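Local coordinates for 3,6-diketocamphane 1,6 monooxygenase (Pseudomonas putida, PDB 4UWM), which oxygenates a diketone derived from (-)-camphor to a lactone, using reduced FMN and molecular oxygen, as a type II Baeyer-Villiger monooxygenase, at residues A[3-14]-A[342-353]; A[256-264]-A[357-365]. All coordinates share one frame; numbering follows the deposited sequence.

The two contacts adjoin, with centres about 10 Å apart. Both belong to the TIM-barrel-like fold of the bacterial luciferase family. Interaction 1 joins strand 4-9 to strand 343-347 and so pairs the first strand of the parallel sheet with the last. Interaction 2 sets helix 356-369, which follows strand 343-347 in the chain, across the end of strand 254-261. That strand is itself a neighbour of 343-347 in the sheet. Along the chain the order is 3-14, 256-264, 342-353, 357-365, so the segments alternate. Interaction 1 reaches the FMN, while the side chain of Val259 in interaction 2 is about 14 Å from the FMN, on the outer, helix-covered side.

Interaction 1 of 2, residues A[3-14]-A[342-353]; sequences METGLIFHPYMR and GTLQVEAHDYYD. With FMN (flavin mononucleotide), chain C.
Ile8 lies alongside Glu347, its CG2 methyl 3.4 Å from the carboxylate carbon CD. The Glu347 chain bends at chi2 (-78°), which turns the carboxylate toward His10. There OE1 offers its syn lone pair to His10 ND1 at 2.7 Å, and ring and carboxylate are nearly coplanar (13°). His10 NE2 donates to FMN N5 at 2.8 Å. A phenylalanine in place of His10 would probably leave the flavin N5 and Glu347 OE1 without this shared partner. Glu347 OE2 is held by Ser256, and Tyr12 OH stands over one face of the imidazole. Strands 4-9 and 343-347, the first and last of the TIM-barrel-like sheet, pair in parallel. Gly6 sits where Gln345 folds across the strand. A CB there would clash with Gln345 NE2, which donates a hydrogen bond to Leu7 O at 3.1 Å, from above the carbonyl plane. Past the strands, Asp350 OD2 uses its anti lone pair to accept from Arg14 N at 3.0 Å, while OD1 pairs with Arg17. In the conformer given here, Arg14 NH2 forms a salt bridge with Asp353 OD2 at 3.0 Å. The oxygen lies at the guanidinium edge and is met from above its carboxylate plane.

Interaction 2 of 2, residues A[256-264]-A[357-365]; sequences SHTVFCADT and PWFQSLELI
Ser361 OG accepts the backbone N-H of Cys261 at 2.8 Å, and the bond is fairly straight (163°). The hydroxyl stands anti to the serine's own backbone N (chi1 176°), which carries it from the helix to the strand. The same side chain covers Phe260. Its CB sits over the ring face, 4.1 Å from the centroid, in a CH-pi contact, and OG lies over that face nearer the rim. Trp358 approaches Phe260 differently. The two rings meet at their edges, with Trp358 CE3 4.0 Å from Phe260 CD2. The indole also stacks with Tyr351. Water 7 makes a second polar link, donating to Cys261 O and to Pro357 O.

Further along the helix the contact is apolar. In the conformer given here, Cys261 SG rests against Leu364 CB at 3.7 Å. Leu364 CD1 extends to Ala262 CA at 4.0 Å. Ile365 reaches the strand with its CD1 methyl, which presses on Val259 CG1 at 3.4 Å, tighter than usual for two carbons. Val259 and Trp358 also touch Val346 of the neighbouring strand.

Helix 357-365 crosses strand 259-261 at 95°, with 7.0 Å between axes. It packs as an outer helix of the barrel against its sheet, near the end of strand 254-261. Helix 276-291 touches Phe260 and Trp358 as well. The strand's buried backbone N-H is thus satisfied by a helix hydroxyl within a largely apolar contact, so this direct bond, with the water 7 bridge, probably fixes how the helix sits against the strand.

Interaction 1 of 2, residues A[3-14]-A[342-353]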
loop_
_atom_site.group_PDB
_atom_site.type_symbol
_atom_site.label_atom_id
_atom_site.label_comp_id
_atom_site.label_asym_id
_atom_site.label_seq_id
_atom_site.Cartn_x
_atom_site.Cartn_y
_atom_site.Cartn_z
ATOM N N MET A 3 15.960 -24.746 12.990
ATOM C CA MET A 3 14.923 -24.459 11.996
ATOM C C MET A 3 14.077 -23.301 12.533
ATOM O O MET A 3 13.731 -23.284 13.723
ATOM C CB MET A 3 14.049 -25.697 11.779
ATOM C CG MET A 3 12.965 -25.555 10.718
ATOM S SD MET A 3 11.667 -26.797 10.844
ATOM C CE MET A 3 10.911 -26.329 12.404
ATOM N N GLU A 4 13.780 -22.324 11.671
ATOM C CA GLU A 4 12.979 -21.170 12.089
ATOM C C GLU A 4 11.490 -21.465 11.955
ATOM O O GLU A 4 11.105 -22.352 11.178
ATOM C CB GLU A 4 13.340 -19.927 11.266
ATOM C CG GLU A 4 14.739 -19.378 11.481
ATOM C CD GLU A 4 14.944 -18.704 12.839
ATOM O OE1 GLU A 4 13.976 -18.510 13.597
ATOM O OE2 GLU A 4 16.094 -18.353 13.155
ATOM N N THR A 5 10.664 -20.731 12.714
ATOM C CA THR A 5 9.215 -20.750 12.525
ATOM C C THR A 5 8.793 -19.521 11.686
ATOM O O THR A 5 9.256 -18.405 11.935
ATOM C CB THR A 5 8.443 -20.757 13.868
ATOM O OG1 THR A 5 8.904 -21.843 14.676
ATOM C CG2 THR A 5 6.926 -20.963 13.647
ATOM N N GLY A 6 7.940 -19.756 10.688
ATOM C CA GLY A 6 7.337 -18.680 9.884
ATOM C C GLY A 6 5.823 -18.777 9.855
ATOM O O GLY A 6 5.247 -19.809 10.224
ATOM N N LEU A 7 5.171 -17.687 9.450
ATOM C CA LEU A 7 3.725 -17.679 9.289
ATOM C C LEU A 7 3.435 -17.333 7.838
ATOM O O LEU A 7 4.104 -16.472 7.271
ATOM C CB LEU A 7 3.115 -16.652 10.246
ATOM C CG LEU A 7 1.608 -16.635 10.486
ATOM C CD1 LEU A 7 1.122 -17.894 11.221
ATOM C CD2 LEU A 7 1.236 -15.378 11.249
ATOM N N ILE A 8 2.518 -18.063 7.206
ATOM C CA ILE A 8 2.015 -17.665 5.903
ATOM C C ILE A 8 0.516 -17.325 6.002
ATOM O O ILE A 8 -0.289 -18.116 6.488
ATOM C CB ILE A 8 2.391 -18.620 4.736
ATOM C CG1 ILE A 8 1.893 -18.038 3.392
ATOM C CG2 ILE A 8 1.892 -20.046 4.961
ATOM C CD1 ILE A 8 2.540 -18.628 2.164
ATOM N N PHE A 9 0.181 -16.117 5.565
ATOM C CA PHE A 9 -1.155 -15.535 5.692
ATOM C C PHE A 9 -1.691 -15.364 4.278
ATOM O O PHE A 9 -1.489 -14.312 3.624
ATOM C CB PHE A 9 -1.014 -14.198 6.405
ATOM C CG PHE A 9 -2.290 -13.649 6.993
ATOM C CD1 PHE A 9 -2.890 -14.242 8.101
ATOM C CD2 PHE A 9 -2.839 -12.474 6.487
ATOM C CE1 PHE A 9 -4.050 -13.691 8.654
ATOM C CE2 PHE A 9 -3.981 -11.921 7.020
ATOM C CZ PHE A 9 -4.603 -12.535 8.101
ATOM N N HIS A 10 -2.379 -16.393 3.803
ATOM C CA HIS A 10 -2.925 -16.380 2.450
ATOM C C HIS A 10 -3.871 -15.249 2.043
ATOM O O HIS A 10 -3.739 -14.732 0.930
ATOM C CB HIS A 10 -3.453 -17.740 2.006
ATOM C CG HIS A 10 -2.388 -18.609 1.448
ATOM N ND1 HIS A 10 -1.723 -19.549 2.202
ATOM C CD2 HIS A 10 -1.819 -18.638 0.219
ATOM C CE1 HIS A 10 -0.806 -20.137 1.455
ATOM N NE2 HIS A 10 -0.844 -19.604 0.249
ATOM N N PRO A 11 -4.846 -14.889 2.874
ATOM C CA PRO A 11 -5.254 -15.631 4.065
ATOM C C PRO A 11 -6.295 -16.688 3.685
ATOM O O PRO A 11 -6.541 -16.907 2.489
ATOM C CB PRO A 11 -5.905 -14.554 4.908
ATOM C CG PRO A 11 -6.561 -13.684 3.886
ATOM C CD PRO A 11 -5.585 -13.628 2.731
ATOM N N TYR A 12 -6.874 -17.362 4.680
ATOM C CA TYR A 12 -8.078 -18.162 4.437
ATOM C C TYR A 12 -9.175 -17.661 5.384
ATOM O O TYR A 12 -9.366 -18.209 6.479
ATOM C CB TYR A 12 -7.820 -19.666 4.660
ATOM C CG TYR A 12 -6.883 -20.281 3.633
ATOM C CD1 TYR A 12 -7.286 -20.423 2.301
ATOM C CD2 TYR A 12 -5.606 -20.719 3.986
ATOM C CE1 TYR A 12 -6.436 -20.969 1.349
ATOM C CE2 TYR A 12 -4.750 -21.271 3.029
ATOM C CZ TYR A 12 -5.182 -21.397 1.720
ATOM O OH TYR A 12 -4.375 -21.941 0.743
ATOM N N MET A 13 -9.847 -16.601 4.967
ATOM C CA MET A 13 -10.881 -15.960 5.773
ATOM C C MET A 13 -12.223 -16.545 5.374
ATOM O O MET A 13 -12.527 -16.632 4.181
ATOM C CB MET A 13 -10.928 -14.440 5.542
ATOM C CG MET A 13 -9.681 -13.631 5.899
ATOM S SD MET A 13 -9.123 -13.824 7.617
ATOM C CE MET A 13 -10.404 -12.995 8.525
ATOM N N ARG A 14 -13.058 -16.906 6.362
ATOM C CA ARG A 14 -14.411 -17.418 6.074
ATOM C C ARG A 14 -15.182 -16.473 5.171
ATOM O O ARG A 14 -15.188 -15.256 5.397
ATOM C CB ARG A 14 -15.230 -17.631 7.361
ATOM C CG ARG A 14 -14.772 -18.765 8.250
ATOM C CD ARG A 14 -15.907 -19.216 9.168
ATOM N NE ARG A 14 -16.440 -18.127 9.986
ATOM C CZ ARG A 14 -15.907 -17.711 11.135
ATOM N NH1 ARG A 14 -14.813 -18.289 11.611
ATOM N NH2 ARG A 14 -16.464 -16.703 11.807
ATOM N N GLY A 342 14.915 -24.871 6.036
ATOM C CA GLY A 342 15.258 -23.835 6.994
ATOM C C GLY A 342 14.107 -23.214 7.779
ATOM O O GLY A 342 14.295 -22.820 8.928
ATOM N N THR A 343 12.930 -23.082 7.154
ATOM C CA THR A 343 11.784 -22.431 7.823
ATOM C C THR A 343 10.527 -23.257 7.677
ATOM O O THR A 343 10.148 -23.654 6.557
ATOM C CB THR A 343 11.505 -20.985 7.295
ATOM O OG1 THR A 343 12.653 -20.155 7.497
ATOM C CG2 THR A 343 10.334 -20.348 8.051
ATOM N N LEU A 344 9.876 -23.507 8.806
ATOM C CA LEU A 344 8.588 -24.168 8.796
ATOM C C LEU A 344 7.542 -23.059 8.690
ATOM O O LEU A 344 7.332 -22.292 9.648
ATOM C CB LEU A 344 8.374 -24.978 10.078
ATOM C CG LEU A 344 6.984 -25.595 10.220
ATOM C CD1 LEU A 344 6.847 -26.803 9.316
ATOM C CD2 LEU A 344 6.685 -25.953 11.670
ATOM N N GLN A 345 6.899 -22.979 7.529
ATOM C CA GLN A 345 6.017 -21.850 7.261
ATOM C C GLN A 345 4.609 -22.270 7.614
ATOM O O GLN A 345 3.965 -22.984 6.861
ATOM C CB GLN A 345 6.136 -21.376 5.796
ATOM C CG GLN A 345 5.916 -19.872 5.601
ATOM C CD GLN A 345 7.113 -19.019 6.030
ATOM O OE1 GLN A 345 8.268 -19.357 5.751
ATOM N NE2 GLN A 345 6.837 -17.889 6.684
ATOM N N VAL A 346 4.136 -21.814 8.766
ATOM C CA VAL A 346 2.832 -22.236 9.276
ATOM C C VAL A 346 1.658 -21.493 8.636
ATOM O O VAL A 346 1.604 -20.264 8.677
ATOM C CB VAL A 346 2.776 -22.093 10.812
ATOM C CG1 VAL A 346 1.427 -22.558 11.347
ATOM C CG2 VAL A 346 3.925 -22.880 11.437
ATOM N N GLU A 347 0.722 -22.243 8.064
ATOM C CA GLU A 347 -0.460 -21.665 7.415
ATOM C C GLU A 347 -1.409 -21.066 8.442
ATOM O O GLU A 347 -1.863 -21.763 9.358
ATOM C CB GLU A 347 -1.204 -22.719 6.600
ATOM C CG GLU A 347 -0.510 -23.205 5.333
ATOM C CD GLU A 347 -0.619 -22.243 4.146
ATOM O OE1 GLU A 347 -1.331 -21.202 4.238
ATOM O OE2 GLU A 347 0.028 -22.538 3.118
ATOM N N ALA A 348 -1.714 -19.776 8.295
ATOM C CA ALA A 348 -2.617 -19.104 9.222
ATOM C C ALA A 348 -4.063 -19.357 8.822
ATOM O O ALA A 348 -4.416 -19.290 7.634
ATOM C CB ALA A 348 -2.323 -17.605 9.293
ATOM N N HIS A 349 -4.902 -19.682 9.806
ATOM C CA HIS A 349 -6.321 -19.878 9.529
ATOM C C HIS A 349 -7.218 -18.877 10.257
ATOM O O HIS A 349 -6.745 -18.108 11.074
ATOM C CB HIS A 349 -6.718 -21.332 9.800
ATOM C CG HIS A 349 -6.418 -22.223 8.648
ATOM N ND1 HIS A 349 -7.293 -22.394 7.598
ATOM C CD2 HIS A 349 -5.299 -22.907 8.323
ATOM C CE1 HIS A 349 -6.749 -23.199 6.703
ATOM N NE2 HIS A 349 -5.545 -23.535 7.126
ATOM N N ASP A 350 -8.506 -18.875 9.943
ATOM C CA ASP A 350 -9.395 -17.843 10.458
ATOM C C ASP A 350 -9.798 -18.115 11.919
ATOM O O ASP A 350 -10.872 -18.669 12.179
ATOM C CB ASP A 350 -10.636 -17.701 9.571
ATOM C CG ASP A 350 -11.486 -16.499 9.939
ATOM O OD1 ASP A 350 -11.277 -15.904 11.000
ATOM O OD2 ASP A 350 -12.367 -16.156 9.152
ATOM N N TYR A 351 -8.924 -17.694 12.830
ATOM C CA TYR A 351 -9.128 -17.751 14.277
ATOM C C TYR A 351 -9.429 -16.389 14.884
ATOM O O TYR A 351 -9.297 -16.175 16.105
ATOM C CB TYR A 351 -7.880 -18.317 14.939
ATOM C CG TYR A 351 -7.889 -19.813 15.065
ATOM C CD1 TYR A 351 -8.535 -20.442 16.141
ATOM C CD2 TYR A 351 -7.235 -20.608 14.131
ATOM C CE1 TYR A 351 -8.531 -21.827 16.267
ATOM C CE2 TYR A 351 -7.224 -21.989 14.248
ATOM C CZ TYR A 351 -7.865 -22.590 15.322
ATOM O OH TYR A 351 -7.848 -23.953 15.417
ATOM N N TYR A 352 -9.857 -15.469 14.029
ATOM C CA TYR A 352 -10.094 -14.100 14.438
ATOM C C TYR A 352 -11.108 -13.995 15.594
ATOM O O TYR A 352 -10.925 -13.156 16.476
ATOM C CB TYR A 352 -10.617 -13.299 13.258
ATOM C CG TYR A 352 -10.854 -11.830 13.521
ATOM C CD1 TYR A 352 -9.857 -11.012 14.057
ATOM C CD2 TYR A 352 -12.075 -11.249 13.198
ATOM C CE1 TYR A 352 -10.068 -9.656 14.257
ATOM C CE2 TYR A 352 -12.295 -9.899 13.405
ATOM C CZ TYR A 352 -11.285 -9.106 13.912
ATOM O OH TYR A 352 -11.516 -7.760 14.090
ATOM N N ASP A 353 -12.150 -14.834 15.579
ATOM C CA ASP A 353 -13.193 -14.797 16.659
ATOM C C ASP A 353 -12.712 -15.262 18.021
ATOM O O ASP A 353 -13.209 -14.792 19.049
ATOM C CB ASP A 353 -14.438 -15.595 16.283
ATOM C CG ASP A 353 -15.251 -14.937 15.192
ATOM O OD1 ASP A 353 -15.128 -13.713 15.006
ATOM O OD2 ASP A 353 -16.044 -15.640 14.532
HETATM N N1 FMN C . 1.809 -18.997 -4.946
HETATM C C2 FMN C . 2.353 -17.952 -4.259
HETATM O O2 FMN C . 3.048 -17.111 -4.869
HETATM N N3 FMN C . 2.180 -17.782 -2.935
HETATM C C4 FMN C . 1.457 -18.632 -2.196
HETATM O O4 FMN C . 1.331 -18.429 -0.971
HETATM C C4A FMN C . 0.821 -19.804 -2.862
HETATM N N5 FMN C . 0.071 -20.703 -2.186
HETATM C C5A FMN C . -0.500 -21.764 -2.811
HETATM C C6 FMN C . -1.265 -22.676 -2.079
HETATM C C7 FMN C . -1.860 -23.772 -2.703
HETATM C C7M FMN C . -2.682 -24.745 -1.895
HETATM C C8 FMN C . -1.671 -23.964 -4.172
HETATM C C8M FMN C . -2.288 -25.127 -4.898
HETATM C C9 FMN C . -0.908 -23.057 -4.902
HETATM C C9A FMN C . -0.310 -21.962 -4.283
HETATM N N10 FMN C . 0.473 -21.037 -5.023
HETATM C C10 FMN C . 1.048 -19.939 -4.329
HETATM C "C1'" FMN C . 0.657 -21.201 -6.477
HETATM C "C2'" FMN C . 1.963 -21.905 -6.809
HETATM O "O2'" FMN C . 3.007 -21.280 -6.064
HETATM C "C3'" FMN C . 2.270 -21.809 -8.301
HETATM O "O3'" FMN C . 1.753 -22.981 -8.948
HETATM C "C4'" FMN C . 3.774 -21.658 -8.540
HETATM O "O4'" FMN C . 4.178 -20.302 -8.307
HETATM C "C5'" FMN C . 4.213 -22.097 -9.932
HETATM O "O5'" FMN C . 4.647 -23.443 -9.783
HETATM P P FMN C . 5.499 -24.236 -10.882
HETATM O O1P FMN C . 6.462 -23.271 -11.497
HETATM O O2P FMN C . 6.151 -25.265 -10.007
HETATM O O3P FMN C . 4.447 -24.760 -11.819
HETATM O O HOH W 1 -3.172 -18.523 5.453
HETATM O O HOH W 2 -9.507 -20.487 7.740
HETATM O O HOH W 3 -6.742 -16.948 7.504
HETATM O O HOH W 4 -1.669 -23.249 0.827
HETATM O O HOH W 5 -12.912 -20.009 10.918
HETATM O O HOH W 6 -12.699 -17.232 13.932
#

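Interaction 2 of 2, residues A[256-264]-A[357-365]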
loop_
_atom_site.group_PDB
_atom_site.type_symbol
_atom_site.label_atom_id
_atom_site.label_comp_id
_atom_site.label_asym_id
_atom_site.label_seq_id
_atom_site.Cartn_x
_atom_site.Cartn_y
_atom_site.Cartn_z
ATOM N N SER A 256 5.838 -24.777 3.525
ATOM C CA SER A 256 4.549 -24.483 4.141
ATOM C C SER A 256 3.815 -25.772 4.531
ATOM O O SER A 256 3.683 -26.680 3.705
ATOM C CB SER A 256 3.703 -23.643 3.176
ATOM O OG SER A 256 2.365 -23.530 3.618
ATOM N N HIS A 257 3.347 -25.829 5.769
ATOM C CA HIS A 257 2.639 -26.977 6.325
ATOM C C HIS A 257 1.434 -26.462 7.090
ATOM O O HIS A 257 1.464 -25.344 7.629
ATOM C CB HIS A 257 3.513 -27.723 7.351
ATOM C CG HIS A 257 4.631 -28.524 6.760
ATOM N ND1 HIS A 257 4.463 -29.817 6.311
ATOM C CD2 HIS A 257 5.939 -28.229 6.578
ATOM C CE1 HIS A 257 5.618 -30.277 5.861
ATOM N NE2 HIS A 257 6.532 -29.334 6.017
ATOM N N THR A 258 0.401 -27.294 7.170
ATOM C CA THR A 258 -0.687 -27.092 8.120
ATOM C C THR A 258 -0.214 -27.682 9.457
ATOM O O THR A 258 0.156 -28.859 9.521
ATOM C CB THR A 258 -1.964 -27.781 7.623
ATOM O OG1 THR A 258 -2.308 -27.255 6.336
ATOM C CG2 THR A 258 -3.124 -27.584 8.606
ATOM N N VAL A 259 -0.180 -26.844 10.493
ATOM C CA VAL A 259 0.492 -27.154 11.753
ATOM C C VAL A 259 -0.378 -26.701 12.909
ATOM O O VAL A 259 -0.800 -25.549 12.964
ATOM C CB VAL A 259 1.870 -26.451 11.888
ATOM C CG1 VAL A 259 2.605 -26.921 13.134
ATOM C CG2 VAL A 259 2.736 -26.701 10.675
ATOM N N PHE A 260 -0.658 -27.616 13.837
ATOM C CA PHE A 260 -1.362 -27.240 15.058
ATOM C C PHE A 260 -0.838 -28.026 16.262
ATOM O O PHE A 260 -0.665 -29.251 16.201
ATOM C CB PHE A 260 -2.877 -27.373 14.907
ATOM C CG PHE A 260 -3.646 -26.722 16.029
ATOM C CD1 PHE A 260 -3.893 -27.409 17.222
ATOM C CD2 PHE A 260 -4.104 -25.417 15.910
ATOM C CE1 PHE A 260 -4.589 -26.805 18.257
ATOM C CE2 PHE A 260 -4.798 -24.806 16.945
ATOM C CZ PHE A 260 -5.041 -25.499 18.123
ATOM N N CYS A 261 -0.573 -27.289 17.335
ATOM C CA CYS A 261 0.023 -27.844 18.540
ATOM C C CYS A 261 -0.828 -27.553 19.778
ATOM O O CYS A 261 -1.370 -26.463 19.911
ATOM C CB CYS A 261 1.417 -27.254 18.719
ATOM S SG CYS A 261 2.507 -28.208 19.777
ATOM N N ALA A 262 -0.927 -28.536 20.668
ATOM C CA ALA A 262 -1.612 -28.381 21.944
ATOM C C ALA A 262 -0.907 -29.240 23.005
ATOM O O ALA A 262 0.108 -29.890 22.707
ATOM C CB ALA A 262 -3.079 -28.753 21.811
ATOM N N ASP A 263 -1.435 -29.227 24.231
ATOM C CA ASP A 263 -0.843 -29.981 25.343
ATOM C C ASP A 263 -0.772 -31.488 25.086
ATOM O O ASP A 263 0.237 -32.121 25.395
ATOM C CB ASP A 263 -1.571 -29.681 26.656
ATOM C CG ASP A 263 -1.227 -28.310 27.209
ATOM O OD1 ASP A 263 -0.173 -27.764 26.823
ATOM O OD2 ASP A 263 -2.004 -27.776 28.028
ATOM N N THR A 264 -1.831 -32.049 24.500
ATOM C CA THR A 264 -1.884 -33.479 24.169
ATOM C C THR A 264 -2.303 -33.724 22.721
ATOM O O THR A 264 -2.993 -32.904 22.117
ATOM C CB THR A 264 -2.868 -34.257 25.079
ATOM O OG1 THR A 264 -4.222 -33.939 24.719
ATOM C CG2 THR A 264 -2.627 -33.949 26.572
ATOM N N PRO A 357 -6.518 -20.505 21.439
ATOM C CA PRO A 357 -5.876 -21.792 21.166
ATOM C C PRO A 357 -4.891 -21.755 19.984
ATOM O O PRO A 357 -3.923 -22.525 19.949
ATOM C CB PRO A 357 -7.055 -22.727 20.869
ATOM C CG PRO A 357 -8.199 -21.850 20.533
ATOM C CD PRO A 357 -7.982 -20.561 21.245
ATOM N N TRP A 358 -5.131 -20.849 19.040
ATOM C CA TRP A 358 -4.237 -20.657 17.885
ATOM C C TRP A 358 -2.923 -19.957 18.303
ATOM O O TRP A 358 -1.818 -20.419 17.992
ATOM C CB TRP A 358 -5.000 -19.907 16.778
ATOM C CG TRP A 358 -4.165 -19.485 15.623
ATOM C CD1 TRP A 358 -3.768 -18.204 15.315
ATOM C CD2 TRP A 358 -3.606 -20.329 14.620
ATOM N NE1 TRP A 358 -2.994 -18.209 14.182
ATOM C CE2 TRP A 358 -2.870 -19.495 13.732
ATOM C CE3 TRP A 358 -3.650 -21.711 14.377
ATOM C CZ2 TRP A 358 -2.191 -19.998 12.633
ATOM C CZ3 TRP A 358 -2.976 -22.211 13.269
ATOM C CH2 TRP A 358 -2.255 -21.352 12.408
ATOM N N PHE A 359 -3.042 -18.860 19.034
ATOM C CA PHE A 359 -1.885 -18.197 19.633
ATOM C C PHE A 359 -0.999 -19.110 20.517
ATOM O O PHE A 359 0.241 -19.065 20.423
ATOM C CB PHE A 359 -2.344 -16.951 20.396
ATOM C CG PHE A 359 -2.818 -15.823 19.503
ATOM C CD1 PHE A 359 -2.562 -15.834 18.119
ATOM C CD2 PHE A 359 -3.473 -14.718 20.046
ATOM C CE1 PHE A 359 -2.979 -14.777 17.305
ATOM C CE2 PHE A 359 -3.890 -13.664 19.237
ATOM C CZ PHE A 359 -3.639 -13.695 17.863
ATOM N N GLN A 360 -1.643 -19.937 21.355
ATOM C CA GLN A 360 -0.946 -20.916 22.203
ATOM C C GLN A 360 -0.180 -21.908 21.334
ATOM O O GLN A 360 1.003 -22.176 21.580
ATOM C CB GLN A 360 -1.940 -21.664 23.105
ATOM C CG GLN A 360 -1.299 -22.525 24.191
ATOM C CD GLN A 360 -0.617 -21.694 25.265
ATOM O OE1 GLN A 360 -1.100 -21.604 26.395
ATOM N NE2 GLN A 360 0.506 -21.072 24.912
ATOM N N SER A 361 -0.864 -22.450 20.318
ATOM C CA SER A 361 -0.258 -23.347 19.326
ATOM C C SER A 361 1.002 -22.734 18.708
ATOM O O SER A 361 2.050 -23.378 18.660
ATOM C CB SER A 361 -1.269 -23.714 18.224
ATOM O OG SER A 361 -0.677 -24.508 17.193
ATOM N N LEU A 362 0.900 -21.489 18.241
ATOM C CA LEU A 362 2.042 -20.805 17.632
ATOM C C LEU A 362 3.175 -20.603 18.632
ATOM O O LEU A 362 4.348 -20.799 18.278
ATOM C CB LEU A 362 1.631 -19.473 16.969
ATOM C CG LEU A 362 0.717 -19.534 15.736
ATOM C CD1 LEU A 362 0.461 -18.103 15.267
ATOM C CD2 LEU A 362 1.318 -20.367 14.606
ATOM N N GLU A 363 2.834 -20.231 19.874
ATOM C CA GLU A 363 3.850 -20.161 20.920
ATOM C C GLU A 363 4.556 -21.504 21.135
ATOM O O GLU A 363 5.776 -21.529 21.295
ATOM C CB GLU A 363 3.273 -19.647 22.228
ATOM C CG GLU A 363 4.339 -19.281 23.234
ATOM C CD GLU A 363 3.790 -18.482 24.381
ATOM O OE1 GLU A 363 2.680 -18.806 24.851
ATOM O OE2 GLU A 363 4.466 -17.525 24.806
ATOM N N LEU A 364 3.806 -22.604 21.109
ATOM C CA LEU A 364 4.386 -23.930 21.320
ATOM C C LEU A 364 5.339 -24.330 20.195
ATOM O O LEU A 364 6.445 -24.822 20.454
ATOM C CB LEU A 364 3.295 -24.986 21.498
ATOM C CG LEU A 364 2.522 -24.937 22.817
ATOM C CD1 LEU A 364 1.414 -25.978 22.811
ATOM C CD2 LEU A 364 3.446 -25.119 24.017
ATOM N N ILE A 365 4.910 -24.093 18.954
ATOM C CA ILE A 365 5.713 -24.385 17.770
ATOM C C ILE A 365 7.020 -23.591 17.807
ATOM O O ILE A 365 8.108 -24.159 17.668
ATOM C CB ILE A 365 4.926 -24.094 16.474
ATOM C CG1 ILE A 365 3.750 -25.065 16.334
ATOM C CG2 ILE A 365 5.833 -24.164 15.248
ATOM C CD1 ILE A 365 2.586 -24.519 15.527
HETATM O O HOH W 7 -3.252 -25.167 21.161
#